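PDB 6K10: aldehyde dehydrogenase from Staphylococcus aureus, which catalyses the NAD-dependent oxidation of 4,4'-diaponeurosporen-4-al to 4,4'-diaponeurosporenoic acid in the biosynthesis of the carotenoid staphyloxanthin. Local coordinates for residues N306-N311 with T328-V333; H299-L304 with G346-I351; N9-K14 with Q181-L186. The protein carries 1 engineered substitution. All blocks are in the same frame, centred on the assembly; numbering follows the deposited sequence.

In the fold
The three contacts sample two regions of the aldehyde dehydrogenase fold. Contact 3 joins the N-terminal helix 10-23 to helix 177-184 of the cofactor-binding region and closes first along the chain. Contacts 1 and 2 follow later, with contact 1 nested inside the loop that contact 2 closes. Their centres lie about 9 Å apart: both draw on helix 295-307, and their strands, 324-330 and 348-354, are parallel neighbours in the same mixed sheet. The centre of contact 3 is about 45 Å from that of contact 1 and about 36 Å from that of contact 2. One helix thus serves two adjoining strands, while the chain's start packs on a helix that lies over the other sheet.

Contact 1. Residues N306-N311 with T328-V333; sequences NSAQMN and TLLDHV
Where helix 295-307 ends, the chain turns back on itself and meets residues 328-333, on strand 324-330 and the chain beyond it; the tight half of this junction is built around N311. N311 O accepts a hydrogen bond from D331 N at 2.9 Å, nearly straight at 165° and lying in the carbonyl plane. A weaker CA-H...O contact from L330, whose CA stands 3.3 Å from N311 O, supplements it. The N311 side chain is packed just as closely: with CG beside its own backbone N (chi1 -69°), it presents the face of its amide to D331 O, which points almost end-on at it, 3.2 Å from N311 CG. Beside this polar point, the methyl of A308, the first residue to leave helical geometry, is set against the forked tip of L330, with A308 CB 3.5 Å from L330 CD1 and 3.7 Å from L330 CD2. The segment makes the connection from helix 295-307 to strand 312-314, the antiparallel partner of strand 324-330, in the α/β catalytic domain; a turn in which N311 N bonds to A308 O carries the chain off the helix. L329 points away from this turn, towards helix 264-279.

The packing loosens towards the exposed Q309 and M310, and at H332. D331 turns its carboxylate away to a salt bridge with K264 through OD2, while OD1 receives H332 N from above the carboxylate plane. H332 is exposed; its ring turns off from N311, and D331 OD2 sits over one face, nearer the edge of the ring than its centre.

Contact 2. Residues H299-L304 with G346-I351; sequences HRLTSL and GPILPI
L301 and I348 bury the most surface here, with G346 next, and the contact can be read as one leucine of helix 295-307 resting on the approach to strand 348-354. L301 points its fork at G346: both methyls, L301 CD1 and L301 CD2, lie 3.9 Å from G346 CA, so the glycine backbone itself forms the floor under the leucine tip. Its CG stands beside the backbone N (chi1 -74°), which sends the branch out from the helix towards the strand. L301 CD1 also reaches P347, crossing its ring obliquely with a gap of 4.2 Å to P347 CD.

I348 comes from the strand with its long branch extended (chi2 177°), and the side chains of I348 and L301 run antiparallel alongside each other. The terminal methyl thereby reaches the helix backbone, I348 CD1 being 3.6 Å from L301 O, and settles between L301 CD2 and L304 CB, the latter 4.1 Å away. No hydrogen bond joins the two segments; the hold is buried van der Waals packing, one methyl resting on a backbone carbonyl. The guanidinium of R300 lies beside L301 CG and is held by a salt bridge to E342 and a hydrogen bond to I344 O.

G346 lies about 11 Å from the side chain of S251, an engineered residue at the predicted active site. K243 of helix 232-244 bonds to both G346 O and I348 O. I348 faces helix 295-307 and packs beside L330 of the neighbouring strand 324-330, whereas L349 turns to helix 232-244, so the parallel strands run between helical layers.

Contact 3. Residues N9-K14 with Q181-L186; sequences NIIEQK and QTLIHL
Apolar packing carries most of the contact between the first turn of helix 10-23 and the C-terminal end of helix 177-184. I11 points straight at the second helix and touches it with its short branch: I11 CG2 is anti to the backbone N and lies 3.6 Å from L183 CD2. The same methyl meets T182 CG2 at 3.9 Å. Both neighbours cross the isoleucine at about a right angle, so its methyl is met by two successive residues of the opposing helix. T182 CG2, anti to the backbone N, makes the contact, while T182 OG1 bonds back to E178 O one turn earlier.

A second kind of contact sets a charged chain over an aliphatic one. E12 is extended beyond CG (chi2 -159°) and crosses L186 obliquely, leaving E12 CG 4.0 Å and E12 OE2 3.9 Å from L186 CD2. The carboxylate belongs to the first turn of its helix, where the N-terminal end of the helix dipole would probably favour a negative charge.

No hydrogen bond crosses between the segments. K14 N to I10 O, at 2.7 Å, belongs to the first helix, and L186 N to L183 O closes the turn leaving the second.

Strand 170-172, helix 177-184 and strand 190-194 form a β-α-β crossover of the Rossmann-like cofactor domain of aldehyde dehydrogenases, linking non-adjacent parallel strands by passing over 141-145 and 104-118; L183 touches L116 and I143 there, so helix 10-23 is an outer layer upon it.

Contact 1. Residues N306-N311 with T328-V333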
loop_
_atom_site.group_PDB
_atom_site.type_symbol
_atom_site.label_atom_id
_atom_site.label_comp_id
_atom_site.label_asym_id
_atom_site.label_seq_id
_atom_site.Cartn_x
_atom_site.Cartn_y
_atom_site.Cartn_z
ATOM N N ASN A 306 -33.344 -16.330 -16.980
ATOM C CA ASN A 306 -34.153 -16.272 -18.191
ATOM C C ASN A 306 -33.277 -16.218 -19.437
ATOM O O ASN A 306 -33.601 -16.835 -20.458
ATOM C CB ASN A 306 -35.089 -15.064 -18.130
ATOM C CG ASN A 306 -35.952 -14.930 -19.367
ATOM O OD1 ASN A 306 -36.956 -15.625 -19.515
ATOM N ND2 ASN A 306 -35.566 -14.029 -20.262
ATOM N N SER A 307 -32.158 -15.493 -19.367
ATOM C CA SER A 307 -31.254 -15.402 -20.509
ATOM C C SER A 307 -30.602 -16.742 -20.829
ATOM O O SER A 307 -30.329 -17.033 -21.999
ATOM C CB SER A 307 -30.177 -14.349 -20.244
ATOM O OG SER A 307 -29.208 -14.834 -19.328
ATOM N N ALA A 308 -30.345 -17.564 -19.811
ATOM C CA ALA A 308 -29.659 -18.838 -19.977
ATOM C C ALA A 308 -30.610 -20.028 -19.897
ATOM O O ALA A 308 -30.172 -21.145 -19.602
ATOM C CB ALA A 308 -28.557 -18.976 -18.928
ATOM N N GLN A 309 -31.896 -19.808 -20.177
ATOM C CA GLN A 309 -32.914 -20.820 -19.914
ATOM C C GLN A 309 -32.668 -22.095 -20.714
ATOM O O GLN A 309 -32.844 -23.204 -20.195
ATOM C CB GLN A 309 -34.293 -20.234 -20.216
ATOM C CG GLN A 309 -35.349 -21.238 -20.617
ATOM C CD GLN A 309 -36.748 -20.674 -20.477
ATOM O OE1 GLN A 309 -37.576 -21.208 -19.739
ATOM N NE2 GLN A 309 -37.008 -19.569 -21.174
ATOM N N MET A 310 -32.248 -21.964 -21.973
ATOM C CA MET A 310 -31.998 -23.141 -22.798
ATOM C C MET A 310 -30.727 -23.882 -22.405
ATOM O O MET A 310 -30.510 -25.000 -22.885
ATOM C CB MET A 310 -31.923 -22.741 -24.273
ATOM N N ASN A 311 -29.893 -23.298 -21.548
ATOM C CA ASN A 311 -28.621 -23.895 -21.167
ATOM C C ASN A 311 -28.636 -24.500 -19.770
ATOM O O ASN A 311 -27.610 -25.030 -19.331
ATOM C CB ASN A 311 -27.507 -22.850 -21.268
ATOM C CG ASN A 311 -27.206 -22.465 -22.702
ATOM O OD1 ASN A 311 -27.522 -23.206 -23.633
ATOM N ND2 ASN A 311 -26.599 -21.302 -22.889
ATOM N N THR A 328 -27.924 -23.603 -9.682
ATOM C CA THR A 328 -28.172 -23.772 -11.106
ATOM C C THR A 328 -26.858 -23.939 -11.850
ATOM O O THR A 328 -25.927 -23.150 -11.660
ATOM C CB THR A 328 -28.942 -22.573 -11.668
ATOM O OG1 THR A 328 -30.159 -22.399 -10.931
ATOM C CG2 THR A 328 -29.266 -22.787 -13.137
ATOM N N LEU A 329 -26.790 -24.962 -12.699
ATOM C CA LEU A 329 -25.653 -25.197 -13.576
ATOM C C LEU A 329 -26.056 -24.903 -15.014
ATOM O O LEU A 329 -27.169 -25.236 -15.434
ATOM C CB LEU A 329 -25.156 -26.642 -13.464
ATOM C CG LEU A 329 -24.836 -27.180 -12.068
ATOM C CD1 LEU A 329 -24.330 -28.616 -12.154
ATOM C CD2 LEU A 329 -23.826 -26.296 -11.360
ATOM N N LEU A 330 -25.149 -24.287 -15.769
ATOM C CA LEU A 330 -25.372 -23.974 -17.175
ATOM C C LEU A 330 -24.302 -24.637 -18.029
ATOM O O LEU A 330 -23.122 -24.641 -17.668
ATOM C CB LEU A 330 -25.352 -22.468 -17.426
ATOM C CG LEU A 330 -26.244 -21.565 -16.581
ATOM C CD1 LEU A 330 -25.935 -20.114 -16.904
ATOM C CD2 LEU A 330 -27.713 -21.875 -16.817
ATOM N N ASP A 331 -24.716 -25.179 -19.170
ATOM C CA ASP A 331 -23.820 -25.826 -20.113
ATOM C C ASP A 331 -23.851 -25.080 -21.442
ATOM O O ASP A 331 -24.767 -24.300 -21.716
ATOM C CB ASP A 331 -24.208 -27.297 -20.314
ATOM C CG ASP A 331 -23.107 -28.116 -20.950
ATOM O OD1 ASP A 331 -21.984 -27.593 -21.110
ATOM O OD2 ASP A 331 -23.370 -29.289 -21.286
ATOM N N HIS A 332 -22.824 -25.319 -22.263
ATOM C CA HIS A 332 -22.710 -24.720 -23.597
ATOM C C HIS A 332 -22.685 -23.194 -23.538
ATOM O O HIS A 332 -23.178 -22.516 -24.444
ATOM C CB HIS A 332 -23.836 -25.198 -24.520
ATOM C CG HIS A 332 -23.949 -26.689 -24.618
ATOM N ND1 HIS A 332 -25.063 -27.379 -24.191
ATOM C CD2 HIS A 332 -23.088 -27.620 -25.093
ATOM C CE1 HIS A 332 -24.884 -28.672 -24.399
ATOM N NE2 HIS A 332 -23.694 -28.845 -24.945
ATOM N N VAL A 333 -22.107 -22.644 -22.475
ATOM C CA VAL A 333 -22.030 -21.199 -22.295
ATOM C C VAL A 333 -20.859 -20.658 -23.104
ATOM O O VAL A 333 -19.811 -21.307 -23.218
ATOM C CB VAL A 333 -21.899 -20.858 -20.799
ATOM C CG1 VAL A 333 -21.588 -19.385 -20.594
ATOM C CG2 VAL A 333 -23.169 -21.245 -20.060
#

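Contact 2. Residues H299-L304 with G346-I351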
loop_
_atom_site.group_PDB
_atom_site.type_symbol
_atom_site.label_atom_id
_atom_site.label_comp_id
_atom_site.label_asym_id
_atom_site.label_seq_id
_atom_site.Cartn_x
_atom_site.Cartn_y
_atom_site.Cartn_z
ATOM N N HIS A 299 -34.082 -10.181 -8.800
ATOM C CA HIS A 299 -34.524 -10.005 -10.180
ATOM C C HIS A 299 -33.346 -9.912 -11.139
ATOM O O HIS A 299 -33.454 -10.340 -12.294
ATOM C CB HIS A 299 -35.409 -8.763 -10.289
ATOM C CG HIS A 299 -36.766 -8.941 -9.683
ATOM N ND1 HIS A 299 -37.395 -7.950 -8.960
ATOM C CD2 HIS A 299 -37.615 -9.995 -9.695
ATOM C CE1 HIS A 299 -38.572 -8.387 -8.551
ATOM N NE2 HIS A 299 -38.730 -9.625 -8.984
ATOM N N ARG A 300 -32.224 -9.349 -10.688
ATOM C CA ARG A 300 -31.007 -9.386 -11.491
ATOM C C ARG A 300 -30.632 -10.821 -11.839
ATOM O O ARG A 300 -30.239 -11.113 -12.975
ATOM C CB ARG A 300 -29.865 -8.706 -10.737
ATOM C CG ARG A 300 -28.530 -8.746 -11.458
ATOM C CD ARG A 300 -27.437 -8.099 -10.621
ATOM N NE ARG A 300 -27.183 -8.823 -9.378
ATOM C CZ ARG A 300 -26.463 -9.938 -9.295
ATOM N NH1 ARG A 300 -26.283 -10.527 -8.120
ATOM N NH2 ARG A 300 -25.926 -10.470 -10.386
ATOM N N LEU A 301 -30.772 -11.734 -10.878
ATOM C CA LEU A 301 -30.350 -13.112 -11.093
ATOM C C LEU A 301 -31.399 -13.923 -11.851
ATOM O O LEU A 301 -31.042 -14.789 -12.658
ATOM C CB LEU A 301 -30.022 -13.767 -9.751
ATOM C CG LEU A 301 -28.719 -13.333 -9.078
ATOM C CD1 LEU A 301 -28.732 -13.688 -7.600
ATOM C CD2 LEU A 301 -27.535 -13.985 -9.774
ATOM N N THR A 302 -32.692 -13.671 -11.611
ATOM C CA THR A 302 -33.710 -14.365 -12.396
ATOM C C THR A 302 -33.730 -13.872 -13.837
ATOM O O THR A 302 -34.089 -14.631 -14.745
ATOM C CB THR A 302 -35.097 -14.208 -11.766
ATOM O OG1 THR A 302 -35.477 -12.828 -11.748
ATOM C CG2 THR A 302 -35.111 -14.763 -10.348
ATOM N N SER A 303 -33.351 -12.613 -14.068
ATOM C CA SER A 303 -33.153 -12.150 -15.437
ATOM C C SER A 303 -32.037 -12.937 -16.115
ATOM O O SER A 303 -32.158 -13.323 -17.283
ATOM C CB SER A 303 -32.845 -10.652 -15.449
ATOM O OG SER A 303 -32.811 -10.147 -16.773
ATOM N N LEU A 304 -30.948 -13.198 -15.388
ATOM C CA LEU A 304 -29.870 -14.016 -15.935
ATOM C C LEU A 304 -30.330 -15.450 -16.171
ATOM O O LEU A 304 -29.956 -16.070 -17.174
ATOM C CB LEU A 304 -28.662 -13.979 -14.998
ATOM C CG LEU A 304 -27.892 -12.656 -14.995
ATOM C CD1 LEU A 304 -27.013 -12.536 -13.761
ATOM C CD2 LEU A 304 -27.051 -12.539 -16.256
ATOM N N GLY A 346 -24.180 -14.881 -7.303
ATOM C CA GLY A 346 -25.368 -15.660 -7.062
ATOM C C GLY A 346 -25.150 -17.120 -7.404
ATOM O O GLY A 346 -24.083 -17.513 -7.883
ATOM N N PRO A 347 -26.171 -17.956 -7.177
ATOM C CA PRO A 347 -26.025 -19.412 -7.307
ATOM C C PRO A 347 -26.246 -19.927 -8.729
ATOM O O PRO A 347 -26.929 -20.936 -8.945
ATOM C CB PRO A 347 -27.083 -19.942 -6.347
ATOM C CG PRO A 347 -28.182 -18.925 -6.451
ATOM C CD PRO A 347 -27.521 -17.587 -6.710
ATOM N N ILE A 348 -25.675 -19.236 -9.708
ATOM C CA ILE A 348 -25.669 -19.676 -11.097
ATOM C C ILE A 348 -24.225 -19.956 -11.480
ATOM O O ILE A 348 -23.359 -19.086 -11.328
ATOM C CB ILE A 348 -26.292 -18.625 -12.031
ATOM C CG1 ILE A 348 -27.691 -18.241 -11.549
ATOM C CG2 ILE A 348 -26.348 -19.158 -13.451
ATOM C CD1 ILE A 348 -28.340 -17.149 -12.374
ATOM N N LEU A 349 -23.962 -21.164 -11.973
ATOM C CA LEU A 349 -22.601 -21.597 -12.289
ATOM C C LEU A 349 -22.498 -21.992 -13.755
ATOM O O LEU A 349 -22.853 -23.128 -14.124
ATOM C CB LEU A 349 -22.186 -22.758 -11.388
ATOM C CG LEU A 349 -20.725 -23.196 -11.487
ATOM C CD1 LEU A 349 -19.792 -22.048 -11.117
ATOM C CD2 LEU A 349 -20.485 -24.395 -10.590
ATOM N N PRO A 350 -22.029 -21.101 -14.626
ATOM C CA PRO A 350 -21.863 -21.458 -16.039
ATOM C C PRO A 350 -20.612 -22.295 -16.250
ATOM O O PRO A 350 -19.587 -22.098 -15.593
ATOM C CB PRO A 350 -21.738 -20.098 -16.737
ATOM C CG PRO A 350 -21.262 -19.166 -15.677
ATOM C CD PRO A 350 -21.795 -19.670 -14.372
ATOM N N ILE A 351 -20.703 -23.229 -17.192
ATOM C CA ILE A 351 -19.626 -24.168 -17.484
ATOM C C ILE A 351 -19.244 -24.012 -18.952
ATOM O O ILE A 351 -20.069 -24.254 -19.841
ATOM C CB ILE A 351 -20.039 -25.613 -17.166
ATOM C CG1 ILE A 351 -20.325 -25.759 -15.669
ATOM C CG2 ILE A 351 -18.968 -26.595 -17.610
ATOM C CD1 ILE A 351 -21.037 -27.039 -15.303
#

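Contact 3. Residues N9-K14 with Q181-L186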
loop_
_atom_site.group_PDB
_atom_site.type_symbol
_atom_site.label_atom_id
_atom_site.label_comp_id
_atom_site.label_asym_id
_atom_site.label_seq_id
_atom_site.Cartn_x
_atom_site.Cartn_y
_atom_site.Cartn_z
ATOM N N ASN A 9 -25.862 18.118 9.354
ATOM C CA ASN A 9 -24.410 18.044 9.240
ATOM C C ASN A 9 -23.818 17.149 10.323
ATOM O O ASN A 9 -22.659 17.309 10.706
ATOM C CB ASN A 9 -23.793 19.442 9.322
ATOM N N ILE A 10 -24.617 16.196 10.811
ATOM C CA ILE A 10 -24.171 15.375 11.931
ATOM C C ILE A 10 -23.043 14.442 11.511
ATOM O O ILE A 10 -22.177 14.104 12.327
ATOM C CB ILE A 10 -25.355 14.598 12.536
ATOM C CG1 ILE A 10 -24.904 13.801 13.771
ATOM C CG2 ILE A 10 -26.003 13.694 11.486
ATOM C CD1 ILE A 10 -24.156 14.631 14.817
ATOM N N ILE A 11 -23.020 14.016 10.246
ATOM C CA ILE A 11 -21.932 13.158 9.776
ATOM C C ILE A 11 -20.599 13.877 9.927
ATOM O O ILE A 11 -19.630 13.329 10.466
ATOM C CB ILE A 11 -22.166 12.729 8.316
ATOM C CG1 ILE A 11 -23.544 12.091 8.125
ATOM C CG2 ILE A 11 -21.076 11.765 7.879
ATOM C CD1 ILE A 11 -23.991 11.189 9.255
ATOM N N GLU A 12 -20.536 15.123 9.456
ATOM C CA GLU A 12 -19.298 15.888 9.540
ATOM C C GLU A 12 -18.960 16.232 10.985
ATOM O O GLU A 12 -17.783 16.244 11.364
ATOM C CB GLU A 12 -19.413 17.147 8.681
ATOM C CG GLU A 12 -19.841 16.839 7.254
ATOM C CD GLU A 12 -19.494 17.937 6.270
ATOM O OE1 GLU A 12 -19.203 19.069 6.711
ATOM O OE2 GLU A 12 -19.513 17.661 5.051
ATOM N N GLN A 13 -19.975 16.507 11.808
ATOM C CA GLN A 13 -19.732 16.698 13.236
ATOM C C GLN A 13 -19.173 15.431 13.869
ATOM O O GLN A 13 -18.235 15.491 14.674
ATOM C CB GLN A 13 -21.020 17.127 13.939
ATOM C CG GLN A 13 -20.800 17.894 15.237
ATOM N N LYS A 14 -19.732 14.272 13.513
ATOM C CA LYS A 14 -19.214 13.009 14.030
ATOM C C LYS A 14 -17.780 12.774 13.577
ATOM O O LYS A 14 -16.958 12.253 14.340
ATOM C CB LYS A 14 -20.115 11.855 13.593
ATOM C CG LYS A 14 -21.428 11.788 14.353
ATOM C CD LYS A 14 -22.405 10.830 13.699
ATOM N N GLN A 181 -21.396 9.037 0.156
ATOM C CA GLN A 181 -20.887 10.208 -0.551
ATOM C C GLN A 181 -20.379 11.262 0.425
ATOM O O GLN A 181 -19.306 11.842 0.222
ATOM C CB GLN A 181 -21.984 10.790 -1.441
ATOM C CG GLN A 181 -21.478 11.536 -2.660
ATOM C CD GLN A 181 -20.960 10.604 -3.735
ATOM O OE1 GLN A 181 -19.787 10.650 -4.100
ATOM N NE2 GLN A 181 -21.837 9.749 -4.250
ATOM N N THR A 182 -21.136 11.515 1.494
ATOM C CA THR A 182 -20.711 12.495 2.488
ATOM C C THR A 182 -19.413 12.071 3.162
ATOM O O THR A 182 -18.541 12.907 3.431
ATOM C CB THR A 182 -21.813 12.690 3.528
ATOM O OG1 THR A 182 -23.020 13.097 2.872
ATOM C CG2 THR A 182 -21.412 13.748 4.541
ATOM N N LEU A 183 -19.259 10.774 3.429
ATOM C CA LEU A 183 -18.103 10.302 4.184
ATOM C C LEU A 183 -16.829 10.326 3.347
ATOM O O LEU A 183 -15.767 10.722 3.842
ATOM C CB LEU A 183 -18.372 8.896 4.718
ATOM C CG LEU A 183 -19.359 8.827 5.884
ATOM C CD1 LEU A 183 -19.933 7.429 6.025
ATOM C CD2 LEU A 183 -18.658 9.243 7.164
ATOM N N ILE A 184 -16.906 9.911 2.079
ATOM C CA ILE A 184 -15.700 9.780 1.265
ATOM C C ILE A 184 -15.112 11.116 0.840
ATOM O O ILE A 184 -13.963 11.154 0.385
ATOM C CB ILE A 184 -15.965 8.913 0.018
ATOM C CG1 ILE A 184 -17.095 9.499 -0.829
ATOM C CG2 ILE A 184 -16.277 7.479 0.422
ATOM C CD1 ILE A 184 -17.401 8.682 -2.071
ATOM N N HIS A 185 -15.860 12.208 0.969
ATOM C CA HIS A 185 -15.340 13.536 0.676
ATOM C C HIS A 185 -14.721 14.209 1.892
ATOM O O HIS A 185 -14.189 15.317 1.766
ATOM C CB HIS A 185 -16.445 14.425 0.099
ATOM C CG HIS A 185 -16.859 14.045 -1.287
ATOM N ND1 HIS A 185 -15.968 13.977 -2.336
ATOM C CD2 HIS A 185 -18.067 13.711 -1.798
ATOM C CE1 HIS A 185 -16.608 13.615 -3.434
ATOM N NE2 HIS A 185 -17.884 13.449 -3.134
ATOM N N LEU A 186 -14.780 13.569 3.064
ATOM C CA LEU A 186 -14.140 14.076 4.265
ATOM C C LEU A 186 -12.688 13.608 4.327
ATOM O O LEU A 186 -12.367 12.500 3.885
ATOM C CB LEU A 186 -14.890 13.602 5.507
ATOM C CG LEU A 186 -16.309 14.153 5.653
ATOM C CD1 LEU A 186 -17.011 13.548 6.859
ATOM C CD2 LEU A 186 -16.276 15.670 5.751
#